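Local coordinates for protein putative alpha-L-fucosidase (Bacteroides thetaiotaomicron VPI-5482, PDB 3GZA) that probably hydrolyses alpha-L-fucosidic linkages, as a putative exported alpha-L-fucosidase of glycosyl hydrolase family 29, at residues I131-N134 with I139-F142. Numbering follows the deposited sequence. Where two conformers were deposited one is given.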
loop_
_atom_site.group_PDB
_atom_site.type_symbol
_atom_site.label_atom_id
_atom_site.label_comp_id
_atom_site.label_asym_id
_atom_site.label_seq_id
_atom_site.Cartn_x
_atom_site.Cartn_y
_atom_site.Cartn_z
ATOM N N ILE A 131 0.177 -13.406 -6.808
ATOM C CA ILE A 131 -0.850 -13.136 -5.794
ATOM C C ILE A 131 -0.721 -14.048 -4.571
ATOM O O ILE A 131 -1.431 -13.886 -3.585
ATOM C CB ILE A 131 -2.299 -13.306 -6.366
ATOM C CG1 ILE A 131 -2.630 -14.751 -6.756
ATOM C CG2 ILE A 131 -2.514 -12.400 -7.554
ATOM C CD1 ILE A 131 -4.056 -14.902 -7.090
ATOM N N ARG A 132 0.205 -15.018 -4.627
ATOM C CA ARG A 132 0.355 -16.001 -3.575
ATOM C C ARG A 132 1.080 -15.463 -2.338
ATOM O O ARG A 132 0.774 -15.873 -1.202
ATOM C CB ARG A 132 1.122 -17.205 -4.163
ATOM C CG ARG A 132 1.303 -18.353 -3.227
ATOM C CD ARG A 132 1.857 -19.588 -3.913
ATOM N NE ARG A 132 1.814 -20.740 -3.001
ATOM C CZ ARG A 132 2.609 -21.811 -3.096
ATOM N NH1 ARG A 132 3.494 -21.906 -4.070
ATOM N NH2 ARG A 132 2.507 -22.811 -2.243
ATOM N N TRP A 133 2.050 -14.606 -2.578
ATOM C CA TRP A 133 2.836 -13.968 -1.531
ATOM C C TRP A 133 2.773 -12.452 -1.736
ATOM O O TRP A 133 2.947 -11.938 -2.846
ATOM C CB TRP A 133 4.313 -14.404 -1.604
ATOM C CG TRP A 133 4.493 -15.848 -1.933
ATOM C CD1 TRP A 133 4.718 -16.364 -3.177
ATOM C CD2 TRP A 133 4.407 -16.972 -1.034
ATOM N NE1 TRP A 133 4.757 -17.742 -3.110
ATOM C CE2 TRP A 133 4.585 -18.139 -1.811
ATOM C CE3 TRP A 133 4.238 -17.110 0.346
ATOM C CZ2 TRP A 133 4.583 -19.407 -1.246
ATOM C CZ3 TRP A 133 4.228 -18.377 0.909
ATOM C CH2 TRP A 133 4.380 -19.522 0.089
ATOM N N ASN A 134 2.489 -11.707 -0.662
ATOM C CA ASN A 134 2.517 -10.244 -0.699
ATOM C C ASN A 134 2.991 -9.805 0.658
ATOM O O ASN A 134 2.258 -9.892 1.659
ATOM C CB ASN A 134 1.134 -9.699 -1.022
ATOM C CG ASN A 134 1.120 -8.200 -1.159
ATOM O OD1 ASN A 134 1.846 -7.479 -0.409
ATOM N ND2 ASN A 134 0.312 -7.685 -2.144
ATOM N N ILE A 139 0.018 -11.366 3.007
ATOM C CA ILE A 139 -0.542 -12.553 2.360
ATOM C C ILE A 139 0.563 -13.619 2.282
ATOM O O ILE A 139 1.661 -13.334 1.787
ATOM C CB ILE A 139 -1.022 -12.234 0.944
ATOM C CG1 ILE A 139 -1.956 -11.012 0.954
ATOM C CG2 ILE A 139 -1.636 -13.497 0.318
ATOM C CD1 ILE A 139 -3.230 -11.144 1.789
ATOM N N HIS A 140 0.258 -14.840 2.734
ATOM C CA HIS A 140 1.229 -15.932 2.733
ATOM C C HIS A 140 0.497 -17.150 2.198
ATOM O O HIS A 140 -0.497 -17.569 2.775
ATOM C CB HIS A 140 1.712 -16.190 4.157
ATOM C CG HIS A 140 2.991 -16.998 4.255
ATOM N ND1 HIS A 140 4.214 -16.486 3.867
ATOM C CD2 HIS A 140 3.237 -18.236 4.733
ATOM C CE1 HIS A 140 5.160 -17.387 4.107
ATOM N NE2 HIS A 140 4.595 -18.461 4.626
ATOM N N ASN A 141 1.027 -17.728 1.133
ATOM C CA ASN A 141 0.427 -18.915 0.524
ATOM C C ASN A 141 -1.055 -18.716 0.257
ATOM O O ASN A 141 -1.890 -19.534 0.651
ATOM C CB ASN A 141 0.688 -20.120 1.376
ATOM C CG ASN A 141 0.355 -21.437 0.654
ATOM O OD1 ASN A 141 0.376 -21.526 -0.586
ATOM N ND2 ASN A 141 0.005 -22.463 1.458
ATOM N N PHE A 142 -1.335 -17.562 -0.380
ATOM C CA PHE A 142 -2.665 -17.104 -0.780
ATOM C C PHE A 142 -3.531 -16.562 0.335
ATOM O O PHE A 142 -4.578 -16.002 0.036
ATOM C CB PHE A 142 -3.489 -18.193 -1.491
ATOM C CG PHE A 142 -2.835 -18.768 -2.728
ATOM C CD1 PHE A 142 -2.746 -18.029 -3.881
ATOM C CD2 PHE A 142 -2.252 -20.017 -2.717
ATOM C CE1 PHE A 142 -2.149 -18.567 -5.033
ATOM C CE2 PHE A 142 -1.644 -20.557 -3.866
ATOM C CZ PHE A 142 -1.582 -19.802 -5.012
#
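Asn134 and Ile139 form a single antiparallel bridge, a hydrogen-bonded pair in which each backbone N donates to the other residue's O, and Phe142 N adds a nearly straight bond to Arg132 O (2.8 Å, 173°). Arg132 is extended from CG to NE and runs across the Phe142 ring, its CG set almost over the ring centre in a CH-pi contact. The guanidinium beyond grips Asn141 side-on: Asn141 OD1 accepts from Arg132 NE (2.9 Å) and from Arg132 NH2 (3.0 Å), both reaching it from one face of the amide, while OD1 itself lies in the guanidinium plane. An alanine in place of Arg132 would remove both donors to Asn141 OD1, and Asn141 would probably turn more freely while the Phe142 face lost the CG and CD that cover it. With CG beside the backbone N (chi1 -39°), the Trp133 indole swings back toward 139-142 and turns its six-membered edge to the face of His140, a T-shaped pair with CZ3 above the imidazole centre and planes at 74°. Asn141 CA and Arg132 CG lie against the indole, toward its rim. The loop follows strand 124-129 of the TIM barrel; strand 139-140 then pairs antiparallel with 143-144 ahead of helix 148-171, whose Tyr158 OH bonds Ile131 O and whose Gln155 bonds Phe142 O; Ile139 packs against Tyr158, tying the loop to that helix.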